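Local structure of hypothetical aldose 1-epimerase (Klebsiella pneumoniae subsp. pneumoniae MGH 78578, 3TY1) at residues G282-L295 against Q344-V358. The protein is of unknown function but probably binds carbohydrate, like other members of the galactose mutarotase superfamily. Numbering follows the deposited sequence.
Sequences GDKGASIQFDTRQL and QFDLTYTLLHDSAQV. With SO4 (sulfate ion), chain K.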
ATOM      1  N   GLY A 282     -14.171 -18.198 -38.848  1.00 42.34           N
ATOM      2  CA  GLY A 282     -15.187 -18.920 -38.079  1.00 42.70           C
ATOM      3  C   GLY A 282     -14.723 -20.290 -37.609  1.00 42.15           C
ATOM      4  O   GLY A 282     -15.536 -21.200 -37.507  1.00 41.78           O
ATOM      5  N   ASP A 283     -13.417 -20.447 -37.329  1.00 41.73           N
ATOM      6  CA  ASP A 283     -12.876 -21.722 -36.811  1.00 40.76           C
ATOM      7  C   ASP A 283     -12.194 -21.636 -35.427  1.00 39.11           C
ATOM      8  O   ASP A 283     -11.731 -22.641 -34.918  1.00 37.86           O
ATOM      9  CB  ASP A 283     -11.979 -22.409 -37.840  1.00 44.15           C
ATOM     10  CG  ASP A 283     -10.739 -21.611 -38.212  1.00 46.47           C
ATOM     11  OD1 ASP A 283     -10.402 -20.567 -37.595  1.00 49.73           O
ATOM     12  OD2 ASP A 283     -10.075 -22.076 -39.146  1.00 52.65           O
ATOM     13  N   LYS A 284     -12.111 -20.425 -34.861  1.00 36.19           N
ATOM     14  CA  LYS A 284     -11.659 -20.210 -33.509  1.00 33.88           C
ATOM     15  C   LYS A 284     -12.616 -19.251 -32.833  1.00 36.05           C
ATOM     16  O   LYS A 284     -13.140 -18.357 -33.464  1.00 36.88           O
ATOM     17  CB  LYS A 284     -10.273 -19.579 -33.456  1.00 35.46           C
ATOM     18  CG  LYS A 284      -9.164 -20.512 -33.849  1.00 39.33           C
ATOM     19  CD  LYS A 284      -7.823 -19.815 -33.674  1.00 42.67           C
ATOM     20  CE  LYS A 284      -6.659 -20.750 -33.958  1.00 42.89           C
ATOM     21  NZ  LYS A 284      -6.592 -21.210 -35.374  1.00 48.34           N
ATOM     22  N   GLY A 285     -12.801 -19.416 -31.537  1.00 34.55           N
ATOM     23  CA  GLY A 285     -13.592 -18.471 -30.778  1.00 34.78           C
ATOM     24  C   GLY A 285     -13.682 -18.766 -29.319  1.00 32.00           C
ATOM     25  O   GLY A 285     -13.041 -19.686 -28.822  1.00 30.23           O
ATOM     26  N   ALA A 286     -14.492 -17.971 -28.626  1.00 29.96           N
ATOM     27  CA  ALA A 286     -14.760 -18.203 -27.207  1.00 30.44           C
ATOM     28  C   ALA A 286     -16.162 -17.793 -26.959  1.00 30.81           C
ATOM     29  O   ALA A 286     -16.592 -16.742 -27.451  1.00 32.82           O
ATOM     30  CB  ALA A 286     -13.811 -17.407 -26.288  1.00 28.28           C
ATOM     31  N   SER A 287     -16.868 -18.603 -26.179  1.00 30.32           N
ATOM     32  CA  SER A 287     -18.266 -18.323 -25.829  1.00 32.45           C
ATOM     33  C   SER A 287     -18.417 -18.286 -24.326  1.00 30.18           C
ATOM     34  O   SER A 287     -17.667 -18.968 -23.590  1.00 29.21           O
ATOM     35  CB  SER A 287     -19.198 -19.396 -26.407  1.00 34.57           C
ATOM     36  OG  SER A 287     -18.972 -20.652 -25.835  1.00 33.03           O
ATOM     37  N   ILE A 288     -19.345 -17.456 -23.888  1.00 28.52           N
ATOM     38  CA  ILE A 288     -19.683 -17.319 -22.493  1.00 29.99           C
ATOM     39  C   ILE A 288     -21.165 -17.531 -22.366  1.00 31.96           C
ATOM     40  O   ILE A 288     -21.970 -16.826 -23.013  1.00 32.32           O
ATOM     41  CB  ILE A 288     -19.324 -15.905 -21.896  1.00 29.86           C
ATOM     42  CG1 ILE A 288     -17.883 -15.524 -22.180  1.00 30.39           C
ATOM     43  CG2 ILE A 288     -19.537 -15.842 -20.386  1.00 29.15           C
ATOM     44  CD1 ILE A 288     -17.527 -14.075 -21.744  1.00 29.10           C
ATOM     45  N   GLN A 289     -21.538 -18.496 -21.550  1.00 31.28           N
ATOM     46  CA  GLN A 289     -22.922 -18.701 -21.170  1.00 31.55           C
ATOM     47  C   GLN A 289     -23.149 -18.074 -19.826  1.00 33.90           C
ATOM     48  O   GLN A 289     -22.361 -18.276 -18.921  1.00 35.20           O
ATOM     49  CB  GLN A 289     -23.275 -20.186 -21.084  1.00 30.72           C
ATOM     50  CG  GLN A 289     -24.698 -20.503 -20.540  1.00 35.14           C
ATOM     51  CD  GLN A 289     -24.957 -22.009 -20.380  1.00 36.10           C
ATOM     52  OE1 GLN A 289     -24.201 -22.833 -20.887  1.00 40.00           O
ATOM     53  NE2 GLN A 289     -25.986 -22.351 -19.630  1.00 36.67           N
ATOM     54  N   PHE A 290     -24.258 -17.358 -19.675  1.00 33.20           N
ATOM     55  CA  PHE A 290     -24.624 -16.771 -18.383  1.00 32.82           C
ATOM     56  C   PHE A 290     -26.126 -16.750 -18.222  1.00 35.60           C
ATOM     57  O   PHE A 290     -26.863 -16.975 -19.182  1.00 37.56           O
ATOM     58  CB  PHE A 290     -23.967 -15.389 -18.135  1.00 32.70           C
ATOM     59  CG  PHE A 290     -24.377 -14.303 -19.079  1.00 36.23           C
ATOM     60  CD1 PHE A 290     -23.773 -14.185 -20.314  1.00 36.58           C
ATOM     61  CD2 PHE A 290     -25.370 -13.384 -18.728  1.00 40.66           C
ATOM     62  CE1 PHE A 290     -24.157 -13.186 -21.216  1.00 37.30           C
ATOM     63  CE2 PHE A 290     -25.730 -12.358 -19.607  1.00 35.55           C
ATOM     64  CZ  PHE A 290     -25.111 -12.258 -20.843  1.00 38.72           C
ATOM     65  N   ASP A 291     -26.548 -16.558 -16.984  1.00 37.00           N
ATOM     66  CA  ASP A 291     -27.934 -16.588 -16.551  1.00 37.60           C
ATOM     67  C   ASP A 291     -28.428 -15.143 -16.401  1.00 39.85           C
ATOM     68  O   ASP A 291     -27.939 -14.400 -15.523  1.00 35.68           O
ATOM     69  CB  ASP A 291     -27.985 -17.331 -15.209  1.00 39.08           C
ATOM     70  CG  ASP A 291     -29.399 -17.637 -14.730  1.00 37.19           C
ATOM     71  OD1 ASP A 291     -30.266 -16.721 -14.651  1.00 42.27           O
ATOM     72  OD2 ASP A 291     -29.664 -18.827 -14.441  1.00 42.48           O
ATOM     73  N   THR A 292     -29.421 -14.751 -17.212  1.00 37.20           N
ATOM     74  CA  THR A 292     -29.909 -13.365 -17.198  1.00 39.96           C
ATOM     75  C   THR A 292     -30.717 -12.953 -15.945  1.00 42.22           C
ATOM     76  O   THR A 292     -31.010 -11.778 -15.770  1.00 43.05           O
ATOM     77  CB  THR A 292     -30.707 -13.009 -18.469  1.00 40.42           C
ATOM     78  OG1 THR A 292     -31.798 -13.904 -18.581  1.00 39.46           O
ATOM     79  CG2 THR A 292     -29.817 -13.117 -19.735  1.00 42.38           C
ATOM     80  N   ARG A 293     -31.047 -13.894 -15.069  1.00 39.50           N
ATOM     81  CA  ARG A 293     -31.588 -13.545 -13.743  1.00 41.43           C
ATOM     82  C   ARG A 293     -30.514 -13.077 -12.775  1.00 42.70           C
ATOM     83  O   ARG A 293     -30.793 -12.334 -11.848  1.00 42.10           O
ATOM     84  CB  ARG A 293     -32.280 -14.737 -13.106  1.00 42.49           C
ATOM     85  CG  ARG A 293     -33.502 -15.202 -13.862  1.00 45.54           C
ATOM     86  CD  ARG A 293     -33.964 -16.548 -13.352  1.00 43.96           C
ATOM     87  NE  ARG A 293     -32.948 -17.571 -13.574  1.00 45.19           N
ATOM     88  CZ  ARG A 293     -33.064 -18.845 -13.184  1.00 53.41           C
ATOM     89  NH1 ARG A 293     -34.163 -19.281 -12.575  1.00 52.26           N
ATOM     90  NH2 ARG A 293     -32.086 -19.697 -13.429  1.00 47.55           N
ATOM     91  N   GLN A 294     -29.282 -13.546 -12.987  1.00 39.42           N
ATOM     92  CA  GLN A 294     -28.146 -13.215 -12.158  1.00 40.12           C
ATOM     93  C   GLN A 294     -27.374 -12.023 -12.729  1.00 38.18           C
ATOM     94  O   GLN A 294     -26.935 -11.161 -11.983  1.00 38.92           O
ATOM     95  CB  GLN A 294     -27.185 -14.424 -12.101  1.00 37.35           C
ATOM     96  CG  GLN A 294     -27.837 -15.739 -11.604  1.00 39.23           C
ATOM     97  CD  GLN A 294     -26.911 -16.960 -11.706  1.00 34.85           C
ATOM     98  OE1 GLN A 294     -25.913 -16.960 -12.428  1.00 33.97           O
ATOM     99  NE2 GLN A 294     -27.246 -18.000 -10.969  1.00 31.86           N
ATOM    100  N   LEU A 295     -27.209 -12.012 -14.049  1.00 36.15           N
ATOM    101  CA  LEU A 295     -26.427 -11.009 -14.768  1.00 38.24           C
ATOM    102  C   LEU A 295     -27.333 -10.500 -15.919  1.00 35.95           C
ATOM    103  O   LEU A 295     -27.230 -10.944 -17.060  1.00 40.07           O
ATOM    104  CB  LEU A 295     -25.090 -11.616 -15.238  1.00 37.14           C
ATOM    105  CG  LEU A 295     -24.133 -12.109 -14.162  1.00 36.18           C
ATOM    106  CD1 LEU A 295     -22.969 -12.913 -14.796  1.00 30.89           C
ATOM    107  CD2 LEU A 295     -23.562 -10.941 -13.256  1.00 32.03           C
ATOM    108  N   GLN A 344     -25.996 -16.092  -6.577  1.00 35.65           N
ATOM    109  CA  GLN A 344     -25.170 -17.016  -7.355  1.00 33.57           C
ATOM    110  C   GLN A 344     -24.838 -16.453  -8.718  1.00 33.14           C
ATOM    111  O   GLN A 344     -25.604 -15.687  -9.287  1.00 34.76           O
ATOM    112  CB  GLN A 344     -25.886 -18.377  -7.521  1.00 35.95           C
ATOM    113  CG  GLN A 344     -26.154 -19.135  -6.212  1.00 43.59           C
ATOM    114  CD  GLN A 344     -27.335 -18.593  -5.395  1.00 52.75           C
ATOM    115  OE1 GLN A 344     -28.238 -17.945  -5.941  1.00 53.40           O
ATOM    116  NE2 GLN A 344     -27.321 -18.848  -4.074  1.00 47.89           N
ATOM    117  N   PHE A 345     -23.671 -16.844  -9.237  1.00 32.32           N
ATOM    118  CA  PHE A 345     -23.189 -16.454 -10.560  1.00 31.72           C
ATOM    119  C   PHE A 345     -22.612 -17.714 -11.230  1.00 31.45           C
ATOM    120  O   PHE A 345     -21.548 -18.208 -10.846  1.00 33.27           O
ATOM    121  CB  PHE A 345     -22.173 -15.300 -10.432  1.00 31.43           C
ATOM    122  CG  PHE A 345     -22.749 -14.116  -9.684  1.00 31.95           C
ATOM    123  CD1 PHE A 345     -23.589 -13.219 -10.319  1.00 34.02           C
ATOM    124  CD2 PHE A 345     -22.512 -13.955  -8.322  1.00 34.22           C
ATOM    125  CE1 PHE A 345     -24.186 -12.164  -9.616  1.00 37.29           C
ATOM    126  CE2 PHE A 345     -23.086 -12.888  -7.608  1.00 37.83           C
ATOM    127  CZ  PHE A 345     -23.927 -11.999  -8.262  1.00 37.85           C
ATOM    128  N   ASP A 346     -23.356 -18.233 -12.209  1.00 33.46           N
ATOM    129  CA  ASP A 346     -23.033 -19.465 -12.939  1.00 33.93           C
ATOM    130  C   ASP A 346     -22.718 -19.077 -14.392  1.00 35.18           C
ATOM    131  O   ASP A 346     -23.581 -18.509 -15.085  1.00 36.44           O
ATOM    132  CB  ASP A 346     -24.227 -20.414 -12.887  1.00 32.63           C
ATOM    133  CG  ASP A 346     -24.648 -20.731 -11.484  1.00 40.74           C
ATOM    134  OD1 ASP A 346     -23.782 -21.163 -10.677  1.00 38.10           O
ATOM    135  OD2 ASP A 346     -25.859 -20.522 -11.176  1.00 37.94           O
ATOM    136  N   LEU A 347     -21.472 -19.308 -14.809  1.00 29.61           N
ATOM    137  CA  LEU A 347     -21.017 -18.998 -16.162  1.00 31.07           C
ATOM    138  C   LEU A 347     -20.239 -20.164 -16.731  1.00 31.65           C
ATOM    139  O   LEU A 347     -19.510 -20.835 -16.001  1.00 31.41           O
ATOM    140  CB  LEU A 347     -20.147 -17.727 -16.209  1.00 28.50           C
ATOM    141  CG  LEU A 347     -20.744 -16.392 -15.753  1.00 33.59           C
ATOM    142  CD1 LEU A 347     -20.557 -16.233 -14.252  1.00 33.03           C
ATOM    143  CD2 LEU A 347     -20.063 -15.244 -16.520  1.00 31.89           C
ATOM    144  N   THR A 348     -20.399 -20.415 -18.022  1.00 32.24           N
ATOM    145  CA  THR A 348     -19.581 -21.425 -18.714  1.00 31.15           C
ATOM    146  C   THR A 348     -18.845 -20.751 -19.862  1.00 30.53           C
ATOM    147  O   THR A 348     -19.459 -20.093 -20.706  1.00 32.55           O
ATOM    148  CB  THR A 348     -20.449 -22.589 -19.239  1.00 32.18           C
ATOM    149  OG1 THR A 348     -21.180 -23.135 -18.139  1.00 32.87           O
ATOM    150  CG2 THR A 348     -19.585 -23.659 -19.827  1.00 29.48           C
ATOM    151  N   TYR A 349     -17.539 -20.920 -19.872  1.00 27.94           N
ATOM    152  CA  TYR A 349     -16.621 -20.402 -20.887  1.00 28.33           C
ATOM    153  C   TYR A 349     -16.115 -21.563 -21.730  1.00 28.23           C
ATOM    154  O   TYR A 349     -15.649 -22.593 -21.186  1.00 27.06           O
ATOM    155  CB  TYR A 349     -15.423 -19.748 -20.204  1.00 27.78           C
ATOM    156  CG  TYR A 349     -15.707 -18.477 -19.471  1.00 29.44           C
ATOM    157  CD1 TYR A 349     -16.374 -18.474 -18.228  1.00 26.31           C
ATOM    158  CD2 TYR A 349     -15.330 -17.256 -20.012  1.00 31.48           C
ATOM    159  CE1 TYR A 349     -16.649 -17.268 -17.555  1.00 28.24           C
ATOM    160  CE2 TYR A 349     -15.591 -16.042 -19.346  1.00 28.10           C
ATOM    161  CZ  TYR A 349     -16.259 -16.067 -18.120  1.00 31.57           C
ATOM    162  OH  TYR A 349     -16.499 -14.871 -17.479  1.00 32.88           O
ATOM    163  N   THR A 350     -16.258 -21.446 -23.051  1.00 29.34           N
ATOM    164  CA  THR A 350     -15.863 -22.511 -23.928  1.00 29.35           C
ATOM    165  C   THR A 350     -14.884 -21.975 -24.963  1.00 30.79           C
ATOM    166  O   THR A 350     -15.160 -20.977 -25.656  1.00 31.93           O
ATOM    167  CB  THR A 350     -17.065 -23.142 -24.652  1.00 30.26           C
ATOM    168  OG1 THR A 350     -18.083 -23.502 -23.702  1.00 30.56           O
ATOM    169  CG2 THR A 350     -16.631 -24.380 -25.468  1.00 32.36           C
ATOM    170  N   LEU A 351     -13.773 -22.671 -25.105  1.00 28.55           N
ATOM    171  CA  LEU A 351     -12.789 -22.365 -26.128  1.00 30.16           C
ATOM    172  C   LEU A 351     -13.190 -23.182 -27.379  1.00 32.71           C
ATOM    173  O   LEU A 351     -13.122 -24.427 -27.420  1.00 31.45           O
ATOM    174  CB  LEU A 351     -11.371 -22.692 -25.637  1.00 29.89           C
ATOM    175  CG  LEU A 351     -10.231 -22.101 -26.506  1.00 32.54           C
ATOM    176  CD1 LEU A 351     -10.364 -20.580 -26.535  1.00 33.62           C
ATOM    177  CD2 LEU A 351      -8.855 -22.498 -25.998  1.00 35.11           C
ATOM    178  N   LEU A 352     -13.636 -22.453 -28.395  1.00 32.85           N
ATOM    179  CA  LEU A 352     -14.136 -23.019 -29.638  1.00 29.51           C
ATOM    180  C   LEU A 352     -12.933 -23.152 -30.564  1.00 32.42           C
ATOM    181  O   LEU A 352     -12.198 -22.170 -30.810  1.00 33.92           O
ATOM    182  CB  LEU A 352     -15.213 -22.082 -30.213  1.00 32.61           C
ATOM    183  CG  LEU A 352     -16.347 -21.581 -29.268  1.00 33.48           C
ATOM    184  CD1 LEU A 352     -17.156 -20.487 -29.943  1.00 32.29           C
ATOM    185  CD2 LEU A 352     -17.250 -22.725 -28.776  1.00 36.08           C
ATOM    186  N   HIS A 353     -12.647 -24.376 -31.013  1.00 34.41           N
ATOM    187  CA  HIS A 353     -11.383 -24.622 -31.752  1.00 34.50           C
ATOM    188  C   HIS A 353     -11.593 -25.300 -33.106  1.00 37.88           C
ATOM    189  O   HIS A 353     -10.651 -25.826 -33.673  1.00 38.70           O
ATOM    190  CB  HIS A 353     -10.384 -25.391 -30.882  1.00 34.49           C
ATOM    191  CG  HIS A 353     -10.891 -26.713 -30.368  1.00 34.29           C
ATOM    192  ND1 HIS A 353     -10.725 -27.893 -31.057  1.00 38.55           N
ATOM    193  CD2 HIS A 353     -11.549 -27.033 -29.227  1.00 33.47           C
ATOM    194  CE1 HIS A 353     -11.269 -28.885 -30.363  1.00 41.53           C
ATOM    195  NE2 HIS A 353     -11.783 -28.387 -29.249  1.00 36.93           N
ATOM    196  N   ASP A 354     -12.826 -25.331 -33.600  1.00 37.41           N
ATOM    197  CA  ASP A 354     -13.064 -25.723 -34.991  1.00 38.52           C
ATOM    198  C   ASP A 354     -14.362 -25.101 -35.522  1.00 38.42           C
ATOM    199  O   ASP A 354     -15.148 -24.541 -34.753  1.00 39.32           O
ATOM    200  CB  ASP A 354     -12.957 -27.249 -35.212  1.00 39.43           C
ATOM    201  CG  ASP A 354     -14.061 -28.046 -34.524  1.00 50.60           C
ATOM    202  OD1 ASP A 354     -15.156 -27.504 -34.272  1.00 47.26           O
ATOM    203  OD2 ASP A 354     -13.827 -29.246 -34.259  1.00 59.06           O
ATOM    204  N   SER A 355     -14.564 -25.216 -36.834  1.00 38.13           N
ATOM    205  CA  SER A 355     -15.733 -24.631 -37.517  1.00 40.44           C
ATOM    206  C   SER A 355     -17.053 -25.139 -36.981  1.00 39.03           C
ATOM    207  O   SER A 355     -17.959 -24.339 -36.758  1.00 39.08           O
ATOM    208  CB  SER A 355     -15.651 -24.856 -39.020  1.00 41.44           C
ATOM    209  OG  SER A 355     -14.486 -24.214 -39.519  1.00 48.56           O
ATOM    210  N   ALA A 356     -17.131 -26.445 -36.733  1.00 38.45           N
ATOM    211  CA  ALA A 356     -18.358 -27.082 -36.235  1.00 39.51           C
ATOM    212  C   ALA A 356     -18.746 -26.533 -34.885  1.00 39.75           C
ATOM    213  O   ALA A 356     -19.927 -26.319 -34.617  1.00 35.80           O
ATOM    214  CB  ALA A 356     -18.200 -28.642 -36.191  1.00 41.02           C
ATOM    215  N   GLN A 357     -17.753 -26.296 -34.017  1.00 38.32           N
ATOM    216  CA  GLN A 357     -18.035 -25.704 -32.700  1.00 37.96           C
ATOM    217  C   GLN A 357     -18.540 -24.288 -32.788  1.00 37.85           C
ATOM    218  O   GLN A 357     -19.509 -23.938 -32.102  1.00 39.79           O
ATOM    219  CB  GLN A 357     -16.814 -25.762 -31.773  1.00 36.81           C
ATOM    220  CG  GLN A 357     -16.517 -27.154 -31.298  1.00 36.15           C
ATOM    221  CD  GLN A 357     -15.241 -27.248 -30.503  1.00 36.87           C
ATOM    222  OE1 GLN A 357     -14.608 -26.238 -30.162  1.00 38.51           O
ATOM    223  NE2 GLN A 357     -14.853 -28.472 -30.177  1.00 45.04           N
ATOM    224  N   VAL A 358     -17.884 -23.463 -33.595  1.00 35.06           N
ATOM    225  CA  VAL A 358     -18.372 -22.099 -33.833  1.00 38.18           C
ATOM    226  C   VAL A 358     -19.808 -22.105 -34.445  1.00 41.71           C
ATOM    227  O   VAL A 358     -20.673 -21.304 -34.049  1.00 40.45           O
ATOM    228  CB  VAL A 358     -17.381 -21.309 -34.741  1.00 39.65           C
ATOM    229  CG1 VAL A 358     -17.973 -19.978 -35.197  1.00 39.68           C
ATOM    230  CG2 VAL A 358     -15.995 -21.130 -34.011  1.00 36.24           C
TER
HETATM  231  S   SO4 K 511     -30.752 -18.057  -9.329  1.00 88.22           S
HETATM  232  O1  SO4 K 511     -31.157 -17.132 -10.404  1.00 60.60           O
HETATM  233  O2  SO4 K 511     -31.640 -17.861  -8.164  1.00 68.67           O
HETATM  234  O3  SO4 K 511     -30.874 -19.458  -9.800  1.00 70.30           O
HETATM  235  O4  SO4 K 511     -29.363 -17.805  -8.875  1.00 53.37           O
HETATM  236  O   HOH W   1     -18.093 -21.886 -38.446  1.00 45.45           O
HETATM  237  O   HOH W   2     -15.441 -21.882 -40.593  1.00 54.93           O
HETATM  238  O   HOH W   3     -11.259 -24.483 -40.622  1.00 71.24           O
HETATM  239  O   HOH W   4     -19.781 -21.491 -23.230  1.00 29.70           O
HETATM  240  O   HOH W   5     -24.728 -16.055 -14.938  1.00 32.68           O
HETATM  241  O   HOH W   6     -27.897 -20.729 -13.279  1.00 40.53           O
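Strands 285-291 and 342-352 are antiparallel neighbours in the large sheet of a beta-supersandwich, with Gly285, Ser287 and Gln289 facing Leu352, Thr350 and Thr348 in hydrogen-bonded pairs. The straightest of these backbone bonds runs from Gln289 N to Thr348 O (2.8 Å, 172°).

Ile288, Leu347 and Tyr349 lie on one buried face, where Ile288 packs on Ser212 of strand 204-214. Ile288 lies alongside Tyr349 and sets its CG2 over one face of the ring, a CH-pi contact 4.2 Å from the centroid. The same methyl touches Leu347 CD2. The Tyr349 hydroxyl is hydrogen-bonded to Ser212.

On the other face, the Ser287 and Thr350 hydroxyls both bind one water, which donates to Thr348 O.

Beyond Gln289 the regular pairing gives out, and the side chain of Gln294 takes over. Its CG is anti to the carbonyl carbon (chi1 -56°) and the chain then runs extended to strand 342-352. There Gln294 OE1 accepts from Asp346 N at 2.9 Å, while Gln294 NE2 donates to Asp346 OD2 at 2.9 Å. NE2 meets that oxygen from above the carboxylate plane. These two bonds fix the rotation of the amide. A water accepts from Asp291 N and donates to Asp346 O and Gln294 OE1. Gln294 NE2 lies 3.0 Å from O4 of a sulfate probably left from the crystallisation liquor, and donates to it. Asp346 OD1 is hydrogen-bonded to His193 ND1.

At the far end, Val358 of helix 355-369 packs its CB against Gly282 O (3.3 Å). The whole is an antiparallel strand pair, as in the supersandwich fold of galactose mutarotase relatives.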